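Local coordinates for protein aminofutalosine deaminase (Helicobacter pylori, PDB 7LKK) that deaminates aminofutalosine in the menaquinone pathway, as a metal-dependent hydrolase of the amidohydrolase family, captured here with iron and the inhibitor methylthio-coformycin, at residues 268-274 and 291-297; 152-158 and 186-192; 222-226 and 277-281. All coordinates share one frame. Residues are numbered along the deposited sequence.

Contact 1. Residues 268-274 and 291-297; sequences DTHTLFV and VKNAFLI. With EDO (1,2-ethanediol), chain H.
Residues 269-274 and 294-297 run as neighbouring parallel strands, their short axes 4.6 Å apart at closest and at 26°, with Leu272 beside Phe295 and Val274 beside Ile297. Lys292 leaves the helix that ends at Val291, and the chain turns a corner at Asn293. Thr269 N donates to Val291 O (3.1 Å), Phe295 N to Thr271 O (3.1 Å), Phe273 N to Phe295 O (2.9 Å) and Ile297 N to Phe273 O (2.8 Å); Thr271 N to Asn293 O (3.4 Å) is weak. Leu272, Val274, Phe295 and Ile297 share the face towards the barrel interior, where Leu272 CD2 meets Ile297 CD1 at 3.8 Å. On the other face Phe273 (chi1 m) puts CE1 3.8 Å from Val291 CG2, beneath helix 281-291 of this beta-alpha-beta unit. His270 N donates to O1 of ethanediol (2.9 Å), probably from the crystallisation liquor. The exposed N-terminal end thus carries a salt bridge, Asp268 OD2 to Lys292 NZ (3.0 Å), whereas at the C-terminal end apolar Val274 touches the iron ligand His79.

Contact 2. Residues 152-158 and 186-192; sequences NAVVFLE and KLKAALA. With MCF ((8R)-3-(5-S-methyl-5-thio-beta-D-ribofuranosyl)-3,6,7,8-tetrahydroimidazo[4,5-d][1,3]diazepin-8-ol), chain J.
Phe156, chi1 m, lays one face of its ring over Ala190, whose CB sits 3.8 Å from the ring centroid in a CH-pi contact. The strands that carry them, 152-158 and 187-192, run parallel, axes 3.9 Å apart at closest and inclined at 34°, with Ala153 beside Leu187 and Leu157 beside Leu191. Six backbone hydrogen bonds alternate between the strands: Ala153 N to Lys186 O (2.8 Å), Lys188 N to Ala153 O (2.9 Å), Val155 N to Lys188 O (3.0 Å), Ala190 N to Val155 O (2.8 Å), Leu157 N to Ala190 O (2.9 Å) and Ala192 N to Leu157 O (2.9 Å). Both strands belong to the TIM-type barrel, joined by a beta-alpha-beta crossover through helix 166-180, against which Leu157 and Leu191 pack. On this helix-facing side Leu187 CD1 lies 3.6 Å from Val155 CG2. At the C-terminal end Glu158, extended (chi1 and chi2 t), accepts a 2.5 Å hydrogen bond at OE1 from the ribose hydroxyl O2S of MCF; Asn138 ND2 is also hydrogen-bonded to OE1.

Contact 3. Residues 222-226 and 277-281; sequences FLESL and QFASL. With MCF ((8R)-3-(5-S-methyl-5-thio-beta-D-ribofuranosyl)-3,6,7,8-tetrahydroimidazo[4,5-d][1,3]diazepin-8-ol), chain J.
Phe222, the last residue of its strand, is extended, and its ring carbon CE2 approaches Ala279 CB at 4.1 Å. Leu223 follows with positive phi (47/58), turning the chain out of the strand and pointing CB toward 277-281: its CD1 lies 3.6 Å from Ala279 CA, and its carbonyl O accepts the one direct hydrogen bond between the segments, from Phe278 N at 3.1 Å. Glu224 turns its CA-to-CB bond away from 277-281; chi1 and chi2 are both t, and OE1 receives a 2.7 Å hydrogen bond from N6 of MCF. Both segments lie in the loops that follow parallel barrel strands at their C-terminal ends, where the active site of a TIM-type barrel lies, and both lead into helices. The Glu224 carbonyl O takes a hydrogen bond from a water at 2.9 Å, which accepts another from Gln277 NE2 at 3.2 Å; NE2 is also hydrogen-bonded to Lys309 O. Ser225, chi1 p, is the N-cap of helix 226-234, its OG bound to Glu228 N, and its carbonyl C lies 3.5 Å from Phe278 CD2. One face of the Phe278 ring (chi1 m) rests on this turn, with CZ 3.5 Å from Leu226 N, while Leu226 CB packs 3.7 Å from Phe278 CE1.

Overall arrangement
Contact 2 comes first along the chain and closes before the others begin, whereas the segments of contacts 1 and 3 alternate. Contacts 1 and 2 are strand pairs of the same curled sheet, centres about 15 Å apart, with strand 218-222 placed between strands 187-193 and 269-275. Contact 3, its centre also about 15 Å from that of contact 1, joins the loops that follow strands 218-222 and 269-275: Val274 O and Phe222 N are 3.1 Å apart, probably hydrogen-bonded, and the Phe273 and Phe222 rings meet edge-to-face. Contacts 2 and 3, centres about 25 Å apart, do not touch; the C-terminal ends of the barrel strands and the loops after them together form the inhibitor pocket beside the iron.

Contact 1. Residues 268-274 and 291-297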
loop_
_atom_site.group_PDB
_atom_site.type_symbol
_atom_site.label_atom_id
_atom_site.label_comp_id
_atom_site.label_asym_id
_atom_site.label_seq_id
_atom_site.Cartn_x
_atom_site.Cartn_y
_atom_site.Cartn_z
ATOM N N ASP A 268 10.629 -17.353 -30.162
ATOM C CA ASP A 268 11.439 -18.481 -29.699
ATOM C C ASP A 268 12.644 -18.006 -28.885
ATOM O O ASP A 268 13.799 -18.306 -29.190
ATOM C CB ASP A 268 11.886 -19.351 -30.879
ATOM C CG ASP A 268 10.720 -19.876 -31.695
ATOM O OD1 ASP A 268 10.704 -19.658 -32.923
ATOM O OD2 ASP A 268 9.820 -20.512 -31.110
ATOM N N THR A 269 12.348 -17.260 -27.822
ATOM C CA THR A 269 13.363 -16.763 -26.904
ATOM C C THR A 269 12.870 -16.941 -25.474
ATOM O O THR A 269 11.711 -17.277 -25.229
ATOM C CB THR A 269 13.697 -15.283 -27.154
ATOM O OG1 THR A 269 12.495 -14.505 -27.095
ATOM C CG2 THR A 269 14.361 -15.090 -28.513
ATOM N N HIS A 270 13.779 -16.719 -24.525
ATOM C CA HIS A 270 13.449 -16.611 -23.103
ATOM C C HIS A 270 13.497 -15.126 -22.760
ATOM O O HIS A 270 14.555 -14.579 -22.442
ATOM C CB HIS A 270 14.424 -17.433 -22.262
ATOM C CG HIS A 270 14.148 -17.398 -20.790
ATOM N ND1 HIS A 270 14.037 -18.543 -20.029
ATOM C CD2 HIS A 270 13.980 -16.362 -19.933
ATOM C CE1 HIS A 270 13.804 -18.214 -18.771
ATOM N NE2 HIS A 270 13.760 -16.896 -18.686
ATOM N N THR A 271 12.340 -14.465 -22.817
ATOM C CA THR A 271 12.269 -13.013 -22.682
ATOM C C THR A 271 11.272 -12.623 -21.600
ATOM O O THR A 271 10.133 -13.101 -21.596
ATOM C CB THR A 271 11.876 -12.352 -24.010
ATOM O OG1 THR A 271 12.859 -12.653 -25.006
ATOM C CG2 THR A 271 11.783 -10.841 -23.849
ATOM N N LEU A 272 11.703 -11.748 -20.695
ATOM C CA LEU A 272 10.822 -11.153 -19.699
ATOM C C LEU A 272 10.146 -9.922 -20.290
ATOM O O LEU A 272 10.818 -9.032 -20.822
ATOM C CB LEU A 272 11.600 -10.765 -18.439
ATOM C CG LEU A 272 11.999 -11.836 -17.420
ATOM C CD1 LEU A 272 13.004 -12.821 -17.999
ATOM C CD2 LEU A 272 12.562 -11.177 -16.171
ATOM N N PHE A 273 8.821 -9.876 -20.198
ATOM C CA PHE A 273 8.030 -8.730 -20.630
ATOM C C PHE A 273 7.489 -8.031 -19.391
ATOM O O PHE A 273 6.723 -8.629 -18.628
ATOM C CB PHE A 273 6.887 -9.162 -21.550
ATOM C CG PHE A 273 7.316 -9.436 -22.958
ATOM C CD1 PHE A 273 7.895 -10.647 -23.295
ATOM C CD2 PHE A 273 7.139 -8.482 -23.948
ATOM C CE1 PHE A 273 8.292 -10.902 -24.592
ATOM C CE2 PHE A 273 7.535 -8.735 -25.248
ATOM C CZ PHE A 273 8.111 -9.944 -25.570
ATOM N N VAL A 274 7.897 -6.777 -19.188
ATOM C CA VAL A 274 7.606 -6.032 -17.968
ATOM C C VAL A 274 6.446 -5.076 -18.213
ATOM O O VAL A 274 6.345 -4.467 -19.288
ATOM C CB VAL A 274 8.856 -5.273 -17.480
ATOM C CG1 VAL A 274 8.594 -4.602 -16.140
ATOM C CG2 VAL A 274 10.044 -6.220 -17.384
ATOM N N VAL A 291 6.798 -16.080 -28.436
ATOM C CA VAL A 291 8.031 -16.117 -27.651
ATOM C C VAL A 291 8.288 -17.513 -27.088
ATOM O O VAL A 291 9.447 -17.884 -26.859
ATOM C CB VAL A 291 7.976 -15.045 -26.546
ATOM C CG1 VAL A 291 9.226 -15.079 -25.676
ATOM C CG2 VAL A 291 7.803 -13.668 -27.165
ATOM N N LYS A 292 7.228 -18.296 -26.856
ATOM C CA LYS A 292 7.288 -19.662 -26.331
ATOM C C LYS A 292 7.676 -19.690 -24.857
ATOM O O LYS A 292 7.037 -20.384 -24.059
ATOM C CB LYS A 292 8.269 -20.531 -27.128
ATOM C CG LYS A 292 7.975 -20.675 -28.609
ATOM C CD LYS A 292 6.550 -21.100 -28.891
ATOM C CE LYS A 292 6.374 -21.417 -30.370
ATOM N NZ LYS A 292 6.806 -20.282 -31.236
ATOM N N ASN A 293 8.722 -18.953 -24.483
ATOM C CA ASN A 293 9.144 -18.889 -23.088
ATOM C C ASN A 293 9.115 -17.455 -22.569
ATOM O O ASN A 293 10.138 -16.929 -22.116
ATOM C CB ASN A 293 10.538 -19.498 -22.925
ATOM C CG ASN A 293 10.512 -21.017 -22.916
ATOM O OD1 ASN A 293 9.971 -21.634 -22.000
ATOM N ND2 ASN A 293 11.089 -21.627 -23.946
ATOM N N ALA A 294 7.950 -16.818 -22.632
ATOM C CA ALA A 294 7.772 -15.465 -22.130
ATOM C C ALA A 294 7.431 -15.470 -20.644
ATOM O O ALA A 294 6.839 -16.420 -20.125
ATOM C CB ALA A 294 6.674 -14.746 -22.911
ATOM N N PHE A 295 7.800 -14.386 -19.966
ATOM C CA PHE A 295 7.563 -14.237 -18.531
ATOM C C PHE A 295 7.080 -12.819 -18.261
ATOM O O PHE A 295 7.855 -11.864 -18.377
ATOM C CB PHE A 295 8.829 -14.544 -17.731
ATOM C CG PHE A 295 9.250 -15.984 -17.797
ATOM C CD1 PHE A 295 8.744 -16.909 -16.899
ATOM C CD2 PHE A 295 10.147 -16.414 -18.762
ATOM C CE1 PHE A 295 9.129 -18.237 -16.959
ATOM C CE2 PHE A 295 10.532 -17.741 -18.830
ATOM C CZ PHE A 295 10.025 -18.652 -17.925
ATOM N N LEU A 296 5.810 -12.680 -17.892
ATOM C CA LEU A 296 5.252 -11.372 -17.575
ATOM C C LEU A 296 5.703 -10.931 -16.187
ATOM O O LEU A 296 5.575 -11.681 -15.215
ATOM C CB LEU A 296 3.728 -11.408 -17.645
ATOM C CG LEU A 296 3.108 -11.727 -19.006
ATOM C CD1 LEU A 296 1.616 -11.440 -18.983
ATOM C CD2 LEU A 296 3.790 -10.937 -20.113
ATOM N N ILE A 297 6.230 -9.713 -16.101
ATOM C CA ILE A 297 6.648 -9.110 -14.841
ATOM C C ILE A 297 5.739 -7.922 -14.567
ATOM O O ILE A 297 5.522 -7.083 -15.450
ATOM C CB ILE A 297 8.124 -8.676 -14.880
ATOM C CG1 ILE A 297 8.997 -9.764 -15.518
ATOM C CG2 ILE A 297 8.612 -8.330 -13.478
ATOM C CD1 ILE A 297 9.083 -11.044 -14.717
HETATM C C1 EDO H . 17.223 -16.387 -26.469
HETATM O O1 EDO H . 16.576 -16.131 -25.218
HETATM C C2 EDO H . 18.486 -17.204 -26.228
HETATM O O2 EDO H . 19.474 -16.379 -25.602
#

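Contact 2. Residues 152-158 and 186-192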
loop_
_atom_site.group_PDB
_atom_site.type_symbol
_atom_site.label_atom_id
_atom_site.label_comp_id
_atom_site.label_asym_id
_atom_site.label_seq_id
_atom_site.Cartn_x
_atom_site.Cartn_y
_atom_site.Cartn_z
ATOM N N ASN A 152 22.169 -13.410 -5.343
ATOM C CA ASN A 152 22.230 -13.919 -6.707
ATOM C C ASN A 152 21.786 -12.817 -7.662
ATOM O O ASN A 152 20.731 -12.207 -7.469
ATOM C CB ASN A 152 21.338 -15.148 -6.871
ATOM C CG ASN A 152 21.685 -16.260 -5.902
ATOM O OD1 ASN A 152 22.820 -16.736 -5.862
ATOM N ND2 ASN A 152 20.701 -16.684 -5.114
ATOM N N ALA A 153 22.595 -12.547 -8.682
ATOM C CA ALA A 153 22.346 -11.417 -9.566
ATOM C C ALA A 153 22.305 -11.873 -11.016
ATOM O O ALA A 153 23.236 -12.532 -11.492
ATOM C CB ALA A 153 23.412 -10.333 -9.386
ATOM N N VAL A 154 21.224 -11.525 -11.707
ATOM C CA VAL A 154 21.147 -11.594 -13.161
ATOM C C VAL A 154 21.102 -10.157 -13.662
ATOM O O VAL A 154 20.077 -9.475 -13.530
ATOM C CB VAL A 154 19.927 -12.388 -13.642
ATOM C CG1 VAL A 154 19.873 -12.401 -15.163
ATOM C CG2 VAL A 154 19.970 -13.807 -13.096
ATOM N N VAL A 155 22.208 -9.687 -14.228
ATOM C CA VAL A 155 22.326 -8.296 -14.652
ATOM C C VAL A 155 21.960 -8.214 -16.128
ATOM O O VAL A 155 22.652 -8.776 -16.985
ATOM C CB VAL A 155 23.730 -7.738 -14.391
ATOM C CG1 VAL A 155 23.888 -6.380 -15.057
ATOM C CG2 VAL A 155 23.978 -7.628 -12.896
ATOM N N PHE A 156 20.862 -7.525 -16.420
ATOM C CA PHE A 156 20.410 -7.280 -17.787
ATOM C C PHE A 156 21.023 -5.964 -18.250
ATOM O O PHE A 156 20.577 -4.887 -17.848
ATOM C CB PHE A 156 18.887 -7.217 -17.858
ATOM C CG PHE A 156 18.193 -8.506 -17.511
ATOM C CD1 PHE A 156 17.950 -8.844 -16.188
ATOM C CD2 PHE A 156 17.749 -9.359 -18.506
ATOM C CE1 PHE A 156 17.301 -10.023 -15.867
ATOM C CE2 PHE A 156 17.101 -10.542 -18.191
ATOM C CZ PHE A 156 16.874 -10.871 -16.869
ATOM N N LEU A 157 22.051 -6.043 -19.090
ATOM C CA LEU A 157 22.587 -4.843 -19.725
ATOM C C LEU A 157 21.571 -4.340 -20.739
ATOM O O LEU A 157 21.309 -5.004 -21.747
ATOM C CB LEU A 157 23.929 -5.131 -20.392
ATOM C CG LEU A 157 24.585 -3.910 -21.044
ATOM C CD1 LEU A 157 24.856 -2.824 -20.014
ATOM C CD2 LEU A 157 25.862 -4.293 -21.774
ATOM N N GLU A 158 21.001 -3.167 -20.479
ATOM C CA GLU A 158 19.855 -2.666 -21.224
ATOM C C GLU A 158 20.309 -1.692 -22.301
ATOM O O GLU A 158 21.035 -0.733 -22.015
ATOM C CB GLU A 158 18.863 -1.982 -20.285
ATOM C CG GLU A 158 17.711 -1.304 -20.991
ATOM C CD GLU A 158 16.777 -0.613 -20.022
ATOM O OE1 GLU A 158 17.179 0.418 -19.445
ATOM O OE2 GLU A 158 15.645 -1.106 -19.832
ATOM N N LYS A 186 27.480 -16.485 -8.841
ATOM C CA LYS A 186 26.464 -15.577 -8.329
ATOM C C LYS A 186 26.040 -14.506 -9.325
ATOM O O LYS A 186 25.084 -13.773 -9.046
ATOM C CB LYS A 186 26.952 -14.895 -7.042
ATOM C CG LYS A 186 27.080 -15.831 -5.853
ATOM C CD LYS A 186 26.775 -15.108 -4.553
ATOM C CE LYS A 186 27.880 -14.126 -4.198
ATOM N NZ LYS A 186 29.067 -14.818 -3.627
ATOM N N LEU A 187 26.719 -14.385 -10.464
ATOM C CA LEU A 187 26.425 -13.338 -11.436
ATOM C C LEU A 187 26.214 -13.967 -12.803
ATOM O O LEU A 187 27.124 -14.608 -13.342
ATOM C CB LEU A 187 27.552 -12.302 -11.497
ATOM C CG LEU A 187 27.284 -11.136 -12.451
ATOM C CD1 LEU A 187 25.927 -10.529 -12.157
ATOM C CD2 LEU A 187 28.376 -10.081 -12.365
ATOM N N LYS A 188 25.021 -13.782 -13.359
ATOM C CA LYS A 188 24.699 -14.186 -14.719
ATOM C C LYS A 188 24.497 -12.940 -15.569
ATOM O O LYS A 188 23.768 -12.025 -15.173
ATOM C CB LYS A 188 23.445 -15.064 -14.753
ATOM C CG LYS A 188 22.936 -15.364 -16.156
ATOM C CD LYS A 188 22.097 -16.634 -16.198
ATOM C CE LYS A 188 20.931 -16.563 -15.224
ATOM N NZ LYS A 188 20.136 -17.824 -15.200
ATOM N N ALA A 189 25.146 -12.902 -16.728
ATOM C CA ALA A 189 25.016 -11.774 -17.637
ATOM C C ALA A 189 23.827 -11.981 -18.565
ATOM O O ALA A 189 23.616 -13.077 -19.092
ATOM C CB ALA A 189 26.294 -11.584 -18.455
ATOM N N ALA A 190 23.055 -10.915 -18.764
ATOM C CA ALA A 190 21.878 -10.947 -19.617
ATOM C C ALA A 190 21.774 -9.614 -20.347
ATOM O O ALA A 190 22.575 -8.701 -20.128
ATOM C CB ALA A 190 20.613 -11.249 -18.807
ATOM N N LEU A 191 20.777 -9.505 -21.221
ATOM C CA LEU A 191 20.619 -8.351 -22.091
ATOM C C LEU A 191 19.176 -7.875 -22.063
ATOM O O LEU A 191 18.253 -8.637 -21.765
ATOM C CB LEU A 191 21.038 -8.677 -23.531
ATOM C CG LEU A 191 22.541 -8.863 -23.742
ATOM C CD1 LEU A 191 22.815 -9.751 -24.944
ATOM C CD2 LEU A 191 23.219 -7.513 -23.901
ATOM N N ALA A 192 18.984 -6.598 -22.381
ATOM C CA ALA A 192 17.651 -6.016 -22.372
ATOM C C ALA A 192 17.493 -5.025 -23.513
ATOM O O ALA A 192 18.417 -4.270 -23.830
ATOM C CB ALA A 192 17.355 -5.320 -21.036
HETATM O O8 MCF J . 10.730 0.312 -15.920
HETATM C C8 MCF J . 10.663 1.560 -15.280
HETATM C C7 MCF J . 9.650 2.499 -15.927
HETATM N N6 MCF J . 9.560 2.258 -17.346
HETATM C C5 MCF J . 10.770 2.199 -18.136
HETATM N N4 MCF J . 12.131 2.346 -17.632
HETATM C C10 MCF J . 12.715 2.617 -16.295
HETATM C C9 MCF J . 12.044 2.236 -15.149
HETATM N N1 MCF J . 12.790 2.590 -14.112
HETATM C C2 MCF J . 13.911 3.161 -14.548
HETATM N N3 MCF J . 13.864 3.165 -15.883
HETATM C C1S MCF J . 14.950 3.744 -16.733
HETATM C C2S MCF J . 15.311 2.881 -17.964
HETATM O O2S MCF J . 16.203 1.907 -17.625
HETATM O O4S MCF J . 14.566 4.857 -17.235
HETATM C C4S MCF J . 15.415 5.048 -18.601
HETATM C C3S MCF J . 15.960 3.901 -18.891
HETATM O O3S MCF J . 17.441 3.968 -18.616
HETATM C C5S MCF J . 14.482 5.490 -19.715
HETATM S S5S MCF J . 15.395 6.521 -20.900
HETATM C C6S MCF J . 14.487 6.568 -22.472
#

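Contact 3. Residues 222-226 and 277-281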
loop_
_atom_site.group_PDB
_atom_site.type_symbol
_atom_site.label_atom_id
_atom_site.label_comp_id
_atom_site.label_asym_id
_atom_site.label_seq_id
_atom_site.Cartn_x
_atom_site.Cartn_y
_atom_site.Cartn_z
ATOM N N PHE A 222 7.202 -3.342 -22.019
ATOM C CA PHE A 222 6.218 -3.525 -23.080
ATOM C C PHE A 222 4.891 -2.899 -22.681
ATOM O O PHE A 222 4.319 -3.266 -21.651
ATOM C CB PHE A 222 6.031 -5.012 -23.397
ATOM C CG PHE A 222 5.203 -5.264 -24.619
ATOM C CD1 PHE A 222 5.597 -4.766 -25.850
ATOM C CD2 PHE A 222 4.026 -5.991 -24.539
ATOM C CE1 PHE A 222 4.834 -4.988 -26.978
ATOM C CE2 PHE A 222 3.260 -6.218 -25.665
ATOM C CZ PHE A 222 3.665 -5.716 -26.885
ATOM N N LEU A 223 4.410 -1.969 -23.509
ATOM C CA LEU A 223 3.071 -1.380 -23.410
ATOM C C LEU A 223 2.745 -0.968 -21.973
ATOM O O LEU A 223 1.768 -1.407 -21.361
ATOM C CB LEU A 223 2.021 -2.336 -23.986
ATOM C CG LEU A 223 2.248 -2.662 -25.472
ATOM C CD1 LEU A 223 1.074 -3.418 -26.080
ATOM C CD2 LEU A 223 2.529 -1.397 -26.271
ATOM N N GLU A 224 3.602 -0.097 -21.448
ATOM C CA GLU A 224 3.506 0.413 -20.089
ATOM C C GLU A 224 2.577 1.616 -19.965
ATOM O O GLU A 224 2.198 1.978 -18.847
ATOM C CB GLU A 224 4.910 0.777 -19.595
ATOM C CG GLU A 224 5.020 1.152 -18.134
ATOM C CD GLU A 224 6.441 1.485 -17.741
ATOM O OE1 GLU A 224 7.324 1.475 -18.627
ATOM O OE2 GLU A 224 6.680 1.750 -16.547
ATOM N N SER A 225 2.186 2.233 -21.078
ATOM C CA SER A 225 1.398 3.453 -21.016
ATOM C C SER A 225 0.453 3.515 -22.204
ATOM O O SER A 225 0.640 2.830 -23.212
ATOM C CB SER A 225 2.290 4.697 -20.995
ATOM O OG SER A 225 3.027 4.815 -22.202
ATOM N N LEU A 226 -0.576 4.354 -22.062
ATOM C CA LEU A 226 -1.437 4.665 -23.196
ATOM C C LEU A 226 -0.666 5.410 -24.277
ATOM O O LEU A 226 -0.918 5.220 -25.472
ATOM C CB LEU A 226 -2.641 5.485 -22.730
ATOM C CG LEU A 226 -3.622 5.948 -23.810
ATOM C CD1 LEU A 226 -4.120 4.770 -24.636
ATOM C CD2 LEU A 226 -4.787 6.709 -23.191
ATOM N N GLN A 277 0.401 -3.442 -19.047
ATOM C CA GLN A 277 -0.992 -3.167 -18.690
ATOM C C GLN A 277 -1.835 -2.738 -19.883
ATOM O O GLN A 277 -3.063 -2.880 -19.839
ATOM C CB GLN A 277 -1.092 -2.084 -17.614
ATOM C CG GLN A 277 -0.085 -2.191 -16.498
ATOM C CD GLN A 277 1.131 -1.345 -16.766
ATOM O OE1 GLN A 277 2.024 -1.747 -17.508
ATOM N NE2 GLN A 277 1.162 -0.152 -16.186
ATOM N N PHE A 278 -1.217 -2.207 -20.937
ATOM C CA PHE A 278 -1.944 -1.769 -22.120
ATOM C C PHE A 278 -1.824 -2.754 -23.275
ATOM O O PHE A 278 -2.150 -2.404 -24.415
ATOM C CB PHE A 278 -1.475 -0.375 -22.537
ATOM C CG PHE A 278 -1.866 0.697 -21.563
ATOM C CD1 PHE A 278 -3.033 1.422 -21.739
ATOM C CD2 PHE A 278 -1.083 0.959 -20.451
ATOM C CE1 PHE A 278 -3.402 2.399 -20.834
ATOM C CE2 PHE A 278 -1.448 1.932 -19.543
ATOM C CZ PHE A 278 -2.607 2.658 -19.737
ATOM N N ALA A 279 -1.360 -3.970 -23.008
ATOM C CA ALA A 279 -1.383 -5.030 -24.001
ATOM C C ALA A 279 -2.772 -5.651 -24.047
ATOM O O ALA A 279 -3.308 -6.070 -23.016
ATOM C CB ALA A 279 -0.335 -6.096 -23.679
ATOM N N SER A 280 -3.359 -5.694 -25.240
ATOM C CA SER A 280 -4.650 -6.338 -25.408
ATOM C C SER A 280 -4.515 -7.848 -25.209
ATOM O O SER A 280 -3.414 -8.394 -25.092
ATOM C CB SER A 280 -5.221 -6.040 -26.793
ATOM O OG SER A 280 -4.466 -6.701 -27.792
ATOM N N LEU A 281 -5.664 -8.526 -25.172
ATOM C CA LEU A 281 -5.651 -9.981 -25.054
ATOM C C LEU A 281 -4.951 -10.621 -26.249
ATOM O O LEU A 281 -4.193 -11.584 -26.091
ATOM C CB LEU A 281 -7.078 -10.513 -24.914
ATOM C CG LEU A 281 -7.219 -12.028 -24.736
ATOM C CD1 LEU A 281 -6.428 -12.506 -23.528
ATOM C CD2 LEU A 281 -8.683 -12.422 -24.615
HETATM O O8 MCF J . 10.730 0.312 -15.920
HETATM C C8 MCF J . 10.663 1.560 -15.280
HETATM C C7 MCF J . 9.650 2.499 -15.927
HETATM N N6 MCF J . 9.560 2.258 -17.346
HETATM C C5 MCF J . 10.770 2.199 -18.136
HETATM N N4 MCF J . 12.131 2.346 -17.632
HETATM C C10 MCF J . 12.715 2.617 -16.295
HETATM C C9 MCF J . 12.044 2.236 -15.149
HETATM N N1 MCF J . 12.790 2.590 -14.112
HETATM C C2 MCF J . 13.911 3.161 -14.548
HETATM N N3 MCF J . 13.864 3.165 -15.883
HETATM C C1S MCF J . 14.950 3.744 -16.733
HETATM C C2S MCF J . 15.311 2.881 -17.964
HETATM O O2S MCF J . 16.203 1.907 -17.625
HETATM O O4S MCF J . 14.566 4.857 -17.235
HETATM C C4S MCF J . 15.415 5.048 -18.601
HETATM C C3S MCF J . 15.960 3.901 -18.891
HETATM O O3S MCF J . 17.441 3.968 -18.616
HETATM C C5S MCF J . 14.482 5.490 -19.715
HETATM S S5S MCF J . 15.395 6.521 -20.900
HETATM C C6S MCF J . 14.487 6.568 -22.472
HETATM O O HOH W 1 2.842 2.598 -16.117
#